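PDB 3I36: vascular protein tyrosine phosphatase 1 from Rattus norvegicus, which probably removes phosphate from phosphotyrosine residues of other proteins, through the receptor-type phosphatase catalytic domain that this chain represents. Local coordinates for residues K73-N78 against G150-E155; S85-S90 against W133-Y138; Y99-Y104 against M281-M286; D113-Q118 against E237-V242. All coordinates share one frame; numbering follows the deposited sequence.

Contact 1: residues K73-N78 against G150-E155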
# COMPACT_ATOMS: atom_id res chain seq x y z
N LYS A 73 -10.55 14.50 -6.80
CA LYS A 73 -9.81 13.30 -7.15
C LYS A 73 -9.31 12.62 -5.89
O LYS A 73 -8.66 11.58 -5.93
CB LYS A 73 -8.64 13.65 -8.07
CG LYS A 73 -9.05 14.39 -9.34
CD LYS A 73 -7.80 14.81 -10.10
CE LYS A 73 -8.13 15.61 -11.35
NZ LYS A 73 -6.86 16.06 -11.99
N ASN A 74 -9.62 13.22 -4.75
CA ASN A 74 -9.26 12.65 -3.47
C ASN A 74 -10.45 11.97 -2.85
O ASN A 74 -11.52 12.56 -2.73
CB ASN A 74 -8.77 13.73 -2.54
CG ASN A 74 -7.57 14.44 -3.08
OD1 ASN A 74 -6.67 13.81 -3.63
ND2 ASN A 74 -7.54 15.76 -2.95
N ARG A 75 -10.26 10.72 -2.46
CA ARG A 75 -11.34 9.98 -1.85
C ARG A 75 -11.70 10.59 -0.51
O ARG A 75 -12.87 10.78 -0.19
CB ARG A 75 -10.93 8.52 -1.64
CG ARG A 75 -12.01 7.69 -0.96
CD ARG A 75 -11.66 6.20 -1.01
NE ARG A 75 -11.81 5.64 -2.35
CZ ARG A 75 -12.98 5.37 -2.91
NH1 ARG A 75 -14.11 5.59 -2.24
NH2 ARG A 75 -13.03 4.87 -4.14
N TYR A 76 -10.68 10.89 0.28
CA TYR A 76 -10.89 11.53 1.58
C TYR A 76 -10.15 12.85 1.62
O TYR A 76 -8.98 12.92 1.28
CB TYR A 76 -10.38 10.63 2.71
CG TYR A 76 -11.00 9.26 2.65
CD1 TYR A 76 -12.34 9.08 3.00
CD2 TYR A 76 -10.27 8.16 2.23
CE1 TYR A 76 -12.92 7.85 2.95
CE2 TYR A 76 -10.86 6.91 2.17
CZ TYR A 76 -12.18 6.76 2.53
OH TYR A 76 -12.77 5.52 2.47
N ASN A 77 -10.84 13.90 2.05
CA ASN A 77 -10.26 15.24 2.02
C ASN A 77 -9.06 15.39 2.95
O ASN A 77 -8.25 16.30 2.79
CB ASN A 77 -11.33 16.27 2.37
CG ASN A 77 -10.88 17.68 2.06
OD1 ASN A 77 -10.11 17.91 1.12
ND2 ASN A 77 -11.37 18.65 2.84
N ASN A 78 -8.95 14.49 3.92
CA ASN A 78 -7.84 14.55 4.86
C ASN A 78 -6.79 13.48 4.60
O ASN A 78 -5.93 13.21 5.43
CB ASN A 78 -8.34 14.48 6.30
CG ASN A 78 -8.97 13.14 6.63
OD1 ASN A 78 -9.36 12.37 5.74
ND2 ASN A 78 -9.07 12.84 7.93
N GLY A 150 -21.36 -1.82 4.10
CA GLY A 150 -22.40 -1.18 3.31
C GLY A 150 -21.95 0.15 2.73
O GLY A 150 -22.77 0.95 2.30
N ARG A 151 -20.64 0.37 2.73
CA ARG A 151 -20.08 1.61 2.20
C ARG A 151 -19.01 1.33 1.15
O ARG A 151 -18.25 0.37 1.27
CB ARG A 151 -19.49 2.46 3.33
N THR A 152 -18.96 2.17 0.12
CA THR A 152 -17.99 2.01 -0.96
C THR A 152 -16.62 2.48 -0.47
O THR A 152 -16.44 3.63 -0.09
CB THR A 152 -18.37 2.79 -2.22
OG1 THR A 152 -19.62 2.29 -2.72
CG2 THR A 152 -17.30 2.61 -3.30
N LYS A 153 -15.68 1.56 -0.47
CA LYS A 153 -14.32 1.87 -0.07
C LYS A 153 -13.44 2.03 -1.30
O LYS A 153 -12.39 2.64 -1.24
CB LYS A 153 -13.78 0.76 0.83
CG LYS A 153 -14.46 0.73 2.21
CD LYS A 153 -14.16 2.01 2.97
CE LYS A 153 -14.40 1.86 4.45
NZ LYS A 153 -14.03 3.08 5.20
N CYS A 154 -13.89 1.47 -2.42
CA CYS A 154 -13.05 1.42 -3.61
C CYS A 154 -13.89 1.02 -4.81
O CYS A 154 -14.75 0.15 -4.70
CB CYS A 154 -11.92 0.40 -3.42
SG CYS A 154 -10.73 0.36 -4.80
N GLU A 155 -13.69 1.68 -5.94
CA GLU A 155 -14.37 1.26 -7.15
C GLU A 155 -13.84 -0.09 -7.59
O GLU A 155 -12.70 -0.42 -7.34
CB GLU A 155 -14.20 2.28 -8.28
CG GLU A 155 -14.96 3.55 -8.02
CD GLU A 155 -16.43 3.27 -7.76
OE1 GLU A 155 -17.08 2.73 -8.67
OE2 GLU A 155 -16.92 3.59 -6.66
O HOH W 1 -15.61 5.02 -5.10
O HOH W 2 -14.90 6.19 0.45
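Water 2 is held by three groups: Arg75 NH1 donates to it at 2.9 Å, it donates to the Thr152 carbonyl O at 3.0 Å, and Tyr76 OH is hydrogen-bonded to it at 3.0 Å. It thus links two neighbouring side chains of 73-78 to the backbone of 150-155. The Arg75 guanidinium is the flat piece between the loops. Its side chain leaves with CG anti to the backbone N (chi1 178°), then bends at chi3 (-72°), which lays the group against the opposite backbone. Lys153 O sits over the centre of one face, 3.2 Å above the guanidinium plane; it is not hydrogen-bonded there. The N-H groups instead point outward: both waters lie at the edge, in plane, and Arg75 NE goes to Gly119 O. Arg75 NH2 donates to water 1 at 2.8 Å, and water 1 in turn donates a hydrogen bond to Glu155 OE2 at 2.5 Å. Arg75 NH2 and Glu155 OE2 stay 4.8 Å apart, so any attraction between the two charges would probably act through the water rather than by direct contact. Next door, the Tyr76 ring has Arg75 CG off-centre over one face, while its OH reaches Lys153 CD at 3.8 Å, the two side chains crossing at about a right angle. Tyr76 also touches Ala246 of the likely substrate-binding loop. The run Lys73-Asn74-Arg75-Tyr76 is the KNRY motif of the phosphotyrosine-recognition loop, here packed at the surface against the E-loop, a pairing characteristic of the classical tyrosine phosphatase fold.

Contact 2: residues S85-S90 against W133-Y138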
# COMPACT_ATOMS: atom_id res chain seq x y z
N SER A 85 6.41 13.59 -2.58
CA SER A 85 6.46 12.17 -2.88
C SER A 85 5.33 11.75 -3.80
O SER A 85 5.19 10.57 -4.11
CB SER A 85 6.34 11.38 -1.57
OG SER A 85 5.14 11.76 -0.89
N ARG A 86 4.51 12.71 -4.23
CA ARG A 86 3.31 12.34 -4.94
C ARG A 86 3.67 11.78 -6.31
O ARG A 86 4.68 12.16 -6.92
CB ARG A 86 2.34 13.52 -5.05
CG ARG A 86 2.76 14.58 -6.03
CD ARG A 86 1.69 15.65 -6.12
NE ARG A 86 2.06 16.68 -7.07
CZ ARG A 86 1.57 16.75 -8.30
NH1 ARG A 86 0.68 15.86 -8.71
NH2 ARG A 86 1.96 17.72 -9.11
N VAL A 87 2.85 10.86 -6.77
CA VAL A 87 3.04 10.27 -8.08
C VAL A 87 2.50 11.27 -9.09
O VAL A 87 1.34 11.65 -9.02
CB VAL A 87 2.29 8.94 -8.19
CG1 VAL A 87 2.43 8.36 -9.58
CG2 VAL A 87 2.78 7.95 -7.11
N LYS A 88 3.34 11.69 -10.02
CA LYS A 88 2.92 12.67 -11.01
C LYS A 88 2.71 11.98 -12.34
O LYS A 88 3.61 11.32 -12.84
CB LYS A 88 3.98 13.76 -11.17
CG LYS A 88 4.19 14.57 -9.91
CD LYS A 88 5.32 15.57 -10.07
CE LYS A 88 5.79 16.08 -8.72
NZ LYS A 88 6.89 17.08 -8.85
N LEU A 89 1.52 12.12 -12.90
CA LEU A 89 1.21 11.49 -14.17
C LEU A 89 1.53 12.44 -15.31
O LEU A 89 1.87 13.59 -15.09
CB LEU A 89 -0.26 11.09 -14.21
CG LEU A 89 -0.69 10.30 -12.97
CD1 LEU A 89 -2.17 9.97 -13.06
CD2 LEU A 89 0.19 9.04 -12.79
N SER A 90 1.43 11.92 -16.53
CA SER A 90 1.64 12.73 -17.72
C SER A 90 0.59 13.82 -17.73
O SER A 90 -0.46 13.72 -17.10
CB SER A 90 1.49 11.87 -18.97
OG SER A 90 0.25 11.19 -18.94
N TRP A 133 -0.05 2.31 -15.77
CA TRP A 133 0.69 2.19 -17.02
C TRP A 133 1.99 2.98 -16.97
O TRP A 133 3.08 2.45 -17.20
CB TRP A 133 -0.11 2.67 -18.22
CG TRP A 133 0.74 2.51 -19.42
CD1 TRP A 133 1.44 3.48 -20.07
CD2 TRP A 133 1.08 1.27 -20.04
NE1 TRP A 133 2.17 2.91 -21.10
CE2 TRP A 133 1.96 1.56 -21.09
CE3 TRP A 133 0.71 -0.06 -19.81
CZ2 TRP A 133 2.48 0.57 -21.93
CZ3 TRP A 133 1.22 -1.05 -20.64
CH2 TRP A 133 2.10 -0.73 -21.69
N GLU A 134 1.87 4.27 -16.68
CA GLU A 134 3.02 5.15 -16.78
C GLU A 134 4.09 4.83 -15.76
O GLU A 134 5.26 5.12 -15.98
CB GLU A 134 2.58 6.60 -16.63
CG GLU A 134 1.71 7.04 -17.79
CD GLU A 134 1.24 8.47 -17.64
OE1 GLU A 134 1.64 9.13 -16.65
OE2 GLU A 134 0.48 8.91 -18.51
N LYS A 135 3.68 4.28 -14.64
CA LYS A 135 4.64 4.05 -13.58
C LYS A 135 5.11 2.60 -13.52
O LYS A 135 5.78 2.20 -12.58
CB LYS A 135 4.10 4.50 -12.23
CG LYS A 135 3.67 5.96 -12.22
CD LYS A 135 4.77 6.87 -12.80
CE LYS A 135 4.35 8.34 -12.71
NZ LYS A 135 5.23 9.26 -13.49
N ASN A 136 4.78 1.83 -14.55
CA ASN A 136 5.41 0.53 -14.73
C ASN A 136 4.95 -0.45 -13.67
O ASN A 136 5.73 -1.29 -13.22
CB ASN A 136 6.93 0.69 -14.68
CG ASN A 136 7.65 -0.48 -15.30
OD1 ASN A 136 7.20 -1.04 -16.29
ND2 ASN A 136 8.78 -0.87 -14.70
N VAL A 137 3.69 -0.34 -13.26
CA VAL A 137 3.16 -1.22 -12.23
C VAL A 137 2.79 -2.57 -12.82
O VAL A 137 2.04 -2.64 -13.78
CB VAL A 137 1.92 -0.57 -11.59
CG1 VAL A 137 1.25 -1.53 -10.62
CG2 VAL A 137 2.35 0.69 -10.85
N TYR A 138 3.35 -3.63 -12.25
CA TYR A 138 3.03 -5.00 -12.67
C TYR A 138 2.23 -5.69 -11.58
O TYR A 138 1.62 -6.73 -11.80
CB TYR A 138 4.31 -5.79 -12.89
CG TYR A 138 4.93 -5.59 -14.25
CD1 TYR A 138 5.46 -4.37 -14.62
CD2 TYR A 138 5.01 -6.63 -15.14
CE1 TYR A 138 6.04 -4.19 -15.87
CE2 TYR A 138 5.58 -6.47 -16.39
CZ TYR A 138 6.10 -5.26 -16.75
OH TYR A 138 6.68 -5.12 -17.99
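Both carboxylate oxygens of Glu134 accept from Ser90, joining the C-terminal end of helix 125-134, which closes in a Schellman motif, to the chain just beyond strand 86-88. Its OE1 accepts from Ser90 N at 2.8 Å (153° at the hydrogen) and its OE2 from Ser90 OG at a very short 2.3 Å, each through the syn lone pair, so two bonds fix the rotation of the carboxylate. Ser90 can offer both donors to one carboxylate because OG stands in the crowded position between backbone N and carbonyl carbon (chi1 53°). One residue on, Lys135 bends at chi2 (-50°) and sends NZ to Lys88 O at 2.7 Å, nearly along the C=O axis. On the way its CE passes Val87 CG1 at 3.7 Å, the two side chains sliding past each other in opposite directions. An alanine in place of Lys135, lacking NZ and the methylenes beside Val87 CG1, would probably loosen the helix end from strand 86-88. In the second shell, Val87 pairs by backbone with Ala102 and packs on Met131, while Arg130 NH2 binds Ser90 O. At the helix end Asn136, at positive phi, is the C-prime residue, with Val137 N bonded to Val132 O and Asn136 N to Trp133 O at 3.2 Å.

Contact 3: residues Y99-Y104 against M281-M286; sequences YINANY and MHRPLM
Arg283 grips a single oxygen end-on: its NH1 and NH2 both donate to Asn101 OD1, each at 2.8 Å. The oxygen lies in the guanidinium plane, but the amide is turned nearly perpendicular to it (84°), and NH2 approaches from above the carbonyl plane whereas NH1 comes almost along the C=O axis. NH2 also bonds Ala246 O, and NE bonds Gly247 O, both in the phosphate-binding H-C-X5-R loop of tyrosine phosphatases, so Arg283 ties that loop to the corner at Asn101, just ahead of strand 102-105. A leucine here, with no nitrogen to donate, would probably leave Asn101 and the backbone of the phosphate-binding loop less firmly placed. The same amide is held through its other atom, ND2 bonding Val79 O and Asn74 OD1. Arg283 reaches this position with CG anti to the backbone N (chi1 -174°) and its chain extended as far as NE, leaving from the first residue of a type II turn that ends at Met286. The Asn103 side chain crosses that chain obliquely, with CB 3.1 Å from His282 O. At the end of the contact, His282, whose ND1 is bonded to Asp278 O, sets CD2 3.4 Å from Tyr104 O.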
# COMPACT_ATOMS: atom_id res chain seq x y z
N TYR A 99 -2.23 14.71 -11.69
CA TYR A 99 -2.57 14.47 -10.30
C TYR A 99 -3.25 13.15 -10.08
O TYR A 99 -4.21 12.79 -10.76
CB TYR A 99 -3.47 15.56 -9.72
CG TYR A 99 -3.73 15.28 -8.28
CD1 TYR A 99 -2.79 15.64 -7.31
CD2 TYR A 99 -4.86 14.59 -7.88
CE1 TYR A 99 -3.00 15.35 -5.98
CE2 TYR A 99 -5.09 14.30 -6.54
CZ TYR A 99 -4.14 14.68 -5.60
OH TYR A 99 -4.33 14.39 -4.28
N ILE A 100 -2.75 12.43 -9.08
CA ILE A 100 -3.45 11.28 -8.56
C ILE A 100 -3.12 11.20 -7.09
O ILE A 100 -2.02 11.56 -6.66
CB ILE A 100 -3.05 9.99 -9.28
CG1 ILE A 100 -3.88 8.80 -8.74
CG2 ILE A 100 -1.54 9.77 -9.12
CD1 ILE A 100 -3.93 7.61 -9.69
N ASN A 101 -4.09 10.76 -6.31
CA ASN A 101 -3.87 10.64 -4.89
C ASN A 101 -3.06 9.39 -4.64
O ASN A 101 -3.60 8.30 -4.45
CB ASN A 101 -5.18 10.58 -4.13
CG ASN A 101 -4.96 10.74 -2.65
OD1 ASN A 101 -4.12 10.05 -2.06
ND2 ASN A 101 -5.68 11.68 -2.04
N ALA A 102 -1.74 9.56 -4.69
CA ALA A 102 -0.80 8.45 -4.60
C ALA A 102 0.56 9.02 -4.30
O ALA A 102 0.90 10.13 -4.74
CB ALA A 102 -0.76 7.68 -5.93
N ASN A 103 1.36 8.27 -3.55
CA ASN A 103 2.73 8.67 -3.29
C ASN A 103 3.63 7.47 -3.45
O ASN A 103 3.23 6.35 -3.14
CB ASN A 103 2.88 9.16 -1.85
CG ASN A 103 2.10 10.40 -1.59
OD1 ASN A 103 2.57 11.53 -1.81
ND2 ASN A 103 0.88 10.22 -1.12
N TYR A 104 4.85 7.73 -3.90
CA TYR A 104 5.88 6.72 -3.88
C TYR A 104 6.24 6.48 -2.44
O TYR A 104 6.47 7.42 -1.70
CB TYR A 104 7.11 7.20 -4.61
CG TYR A 104 6.85 7.48 -6.06
CD1 TYR A 104 6.76 6.45 -6.98
CD2 TYR A 104 6.70 8.79 -6.50
CE1 TYR A 104 6.51 6.72 -8.33
CE2 TYR A 104 6.47 9.06 -7.82
CZ TYR A 104 6.38 8.03 -8.73
OH TYR A 104 6.13 8.33 -10.05
N MET A 281 6.64 10.18 6.16
CA MET A 281 7.33 11.23 5.42
C MET A 281 6.95 11.19 3.95
O MET A 281 7.34 12.07 3.18
CB MET A 281 8.85 11.10 5.57
CG MET A 281 9.36 11.48 6.94
SD MET A 281 8.98 13.21 7.27
CE MET A 281 9.83 14.00 5.91
N HIS A 282 6.20 10.17 3.56
CA HIS A 282 5.82 10.03 2.15
C HIS A 282 4.33 10.15 1.89
O HIS A 282 3.90 10.47 0.78
CB HIS A 282 6.36 8.73 1.58
CG HIS A 282 7.84 8.77 1.39
ND1 HIS A 282 8.72 8.49 2.41
CD2 HIS A 282 8.59 9.12 0.32
CE1 HIS A 282 9.96 8.64 1.97
NE2 HIS A 282 9.91 9.02 0.71
N ARG A 283 3.52 9.89 2.90
CA ARG A 283 2.09 9.95 2.73
C ARG A 283 1.54 10.04 4.12
O ARG A 283 2.08 9.43 5.04
CB ARG A 283 1.59 8.68 2.06
CG ARG A 283 0.12 8.66 1.68
CD ARG A 283 -0.13 7.51 0.70
NE ARG A 283 -1.54 7.28 0.42
CZ ARG A 283 -2.27 8.01 -0.43
NH1 ARG A 283 -1.72 9.03 -1.08
NH2 ARG A 283 -3.55 7.71 -0.62
N PRO A 284 0.47 10.81 4.30
CA PRO A 284 -0.11 10.95 5.64
C PRO A 284 -0.63 9.62 6.13
O PRO A 284 -0.99 8.74 5.33
CB PRO A 284 -1.30 11.89 5.40
CG PRO A 284 -1.58 11.78 3.94
CD PRO A 284 -0.22 11.67 3.33
N LEU A 285 -0.65 9.49 7.45
CA LEU A 285 -1.45 8.48 8.12
C LEU A 285 -1.01 7.04 7.88
O LEU A 285 -1.71 6.12 8.28
CB LEU A 285 -2.91 8.64 7.71
CG LEU A 285 -3.54 9.94 8.18
CD1 LEU A 285 -4.89 10.14 7.53
CD2 LEU A 285 -3.65 9.95 9.71
N MET A 286 0.11 6.84 7.20
CA MET A 286 0.55 5.48 6.91
C MET A 286 0.62 4.71 8.21
O MET A 286 1.28 5.15 9.15
CB MET A 286 1.91 5.49 6.22
CG MET A 286 1.93 6.32 4.94
SD MET A 286 0.60 5.85 3.82
CE MET A 286 1.10 4.18 3.46

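Contact 4: residues D113-Q118 against E237-V242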
# COMPACT_ATOMS: atom_id res chain seq x y z
N ASP A 113 9.86 1.64 -4.33
CA ASP A 113 9.43 0.25 -4.33
C ASP A 113 7.93 0.14 -4.37
O ASP A 113 7.38 -0.84 -4.86
CB ASP A 113 9.94 -0.48 -3.10
CG ASP A 113 11.42 -0.74 -3.16
OD1 ASP A 113 11.98 -1.10 -2.12
OD2 ASP A 113 12.00 -0.55 -4.26
N PHE A 114 7.26 1.14 -3.82
CA PHE A 114 5.81 1.09 -3.72
C PHE A 114 5.21 2.38 -4.20
O PHE A 114 5.83 3.42 -4.15
CB PHE A 114 5.37 0.92 -2.26
CG PHE A 114 5.76 -0.38 -1.66
CD1 PHE A 114 6.93 -0.50 -0.93
CD2 PHE A 114 4.96 -1.50 -1.83
CE1 PHE A 114 7.29 -1.71 -0.36
CE2 PHE A 114 5.32 -2.72 -1.26
CZ PHE A 114 6.48 -2.81 -0.53
N ILE A 115 3.97 2.28 -4.63
CA ILE A 115 3.12 3.45 -4.71
C ILE A 115 1.96 3.15 -3.79
O ILE A 115 1.30 2.12 -3.93
CB ILE A 115 2.59 3.67 -6.10
CG1 ILE A 115 3.74 4.12 -7.01
CG2 ILE A 115 1.46 4.71 -6.07
CD1 ILE A 115 3.37 4.10 -8.46
N ALA A 116 1.75 4.02 -2.81
CA ALA A 116 0.56 3.90 -1.99
C ALA A 116 -0.47 4.84 -2.57
O ALA A 116 -0.20 6.02 -2.81
CB ALA A 116 0.86 4.28 -0.54
N THR A 117 -1.65 4.33 -2.82
CA THR A 117 -2.68 5.15 -3.40
C THR A 117 -4.02 4.79 -2.80
O THR A 117 -4.17 3.74 -2.18
CB THR A 117 -2.70 4.99 -4.94
OG1 THR A 117 -3.55 5.98 -5.51
CG2 THR A 117 -3.19 3.60 -5.33
N GLN A 118 -5.01 5.66 -2.99
CA GLN A 118 -6.33 5.40 -2.49
C GLN A 118 -7.04 4.43 -3.42
O GLN A 118 -6.65 4.26 -4.58
CB GLN A 118 -7.12 6.70 -2.46
CG GLN A 118 -7.38 7.23 -3.85
CD GLN A 118 -8.01 8.60 -3.85
OE1 GLN A 118 -7.98 9.32 -2.85
NE2 GLN A 118 -8.57 8.99 -4.99
N GLU A 237 12.56 -1.35 -11.25
CA GLU A 237 11.85 -0.09 -11.16
C GLU A 237 10.39 -0.30 -11.50
O GLU A 237 9.81 0.42 -12.31
CB GLU A 237 12.47 0.93 -12.12
CG GLU A 237 13.98 1.06 -11.98
CD GLU A 237 14.53 2.15 -12.88
OE1 GLU A 237 13.90 3.23 -12.97
OE2 GLU A 237 15.60 1.94 -13.49
N SER A 238 9.81 -1.33 -10.92
CA SER A 238 8.37 -1.54 -11.05
C SER A 238 7.77 -1.46 -9.66
O SER A 238 7.88 -2.40 -8.88
CB SER A 238 8.07 -2.90 -11.69
OG SER A 238 6.68 -3.17 -11.61
N PRO A 239 7.16 -0.32 -9.34
CA PRO A 239 6.61 -0.08 -8.00
C PRO A 239 5.44 -1.00 -7.79
O PRO A 239 4.67 -1.26 -8.73
CB PRO A 239 6.08 1.37 -8.08
CG PRO A 239 6.63 1.94 -9.32
CD PRO A 239 6.91 0.80 -10.25
N ILE A 240 5.31 -1.52 -6.58
CA ILE A 240 4.11 -2.27 -6.25
C ILE A 240 3.07 -1.24 -5.87
O ILE A 240 3.29 -0.40 -4.99
CB ILE A 240 4.33 -3.22 -5.05
CG1 ILE A 240 5.48 -4.19 -5.37
CG2 ILE A 240 3.04 -3.98 -4.72
CD1 ILE A 240 6.00 -4.88 -4.14
N LEU A 241 1.93 -1.29 -6.54
CA LEU A 241 0.88 -0.34 -6.25
C LEU A 241 0.05 -0.97 -5.15
O LEU A 241 -0.49 -2.06 -5.31
CB LEU A 241 0.04 -0.08 -7.49
CG LEU A 241 -1.06 0.99 -7.41
CD1 LEU A 241 -1.62 1.17 -8.80
CD2 LEU A 241 -2.18 0.60 -6.46
N VAL A 242 -0.02 -0.30 -4.01
CA VAL A 242 -0.74 -0.84 -2.87
C VAL A 242 -1.83 0.13 -2.53
O VAL A 242 -1.60 1.33 -2.50
CB VAL A 242 0.17 -1.02 -1.66
CG1 VAL A 242 -0.60 -1.70 -0.51
CG2 VAL A 242 1.37 -1.85 -2.04
O HOH W 3 8.83 -2.54 -6.36
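Strands 114-117 and 240-243 are parallel neighbours in the central mixed sheet of the phosphatase domain, and the second runs directly toward Cys244, the probable phosphocysteine nucleophile. Their short segments cross at only 20°, and four backbone bonds zip them together: Ile240 N to Asp113 O, Ile115 N to Ile240 O and Val242 N to Ile115 O, all at 2.8 Å, then Thr117 N to Val242 O at 3.0 Å. The bond from Val242 N is almost straight (175° at the hydrogen) and meets its carbonyl nearly along the C=O axis, whereas the first two donors stand above their carbonyl planes. Asp113 O also takes a CA-H contact from Pro239 and a hydrogen bond from water 3, which donates to Ser238 O as well, where the strands begin. On one face Phe114 lies side by side with Ile240 and Val242, CE2 meeting Ile240 CD1 at 3.7 Å and CD2 meeting Val242 CG2 at 3.6 Å; helix 249-267 packs there through Thr251 and Ile255. On the other face Leu241 packs on helix 125-134 through Phe128 and Met131, and Ile115 CG1 lies 3.8 Å from Pro239 CB. Thr117 puts OG1 anti to its backbone N (chi1 -170°), bonded to Asn101 O, and so turns CG2 onto Leu241 CD2 at a tight 3.4 Å. Four backbone bonds and buried apolar packing set strand 240-243 in the sheet, which is consistent with a fixed course for the chain as it enters the catalytic loop.

How the contacts relate
Contacts 3 and 4 are buried and share a sheet, strands 102-105 and 114-117 lying next to each other in it; contact 2 is partly buried, and contact 1 is a surface contact. The chemistry follows: waters bridge the loops of contact 1, charged side chains bind backbone and a serine hydroxyl in contact 2, a buried arginine does the work in contact 3, and regular backbone pairing with apolar packing makes contact 4. Polar bonds join them. Tyr99 OH meets Asn74 OD1, Gln118 hydrogen-bonds Lys73 O and Arg75 N, and Asn136 bonds Glu237 O through ND2 and Ser238 OG through its backbone O. Contacts 1 and 3 both border the phosphate-binding loop, toward which strand 240-243 leads.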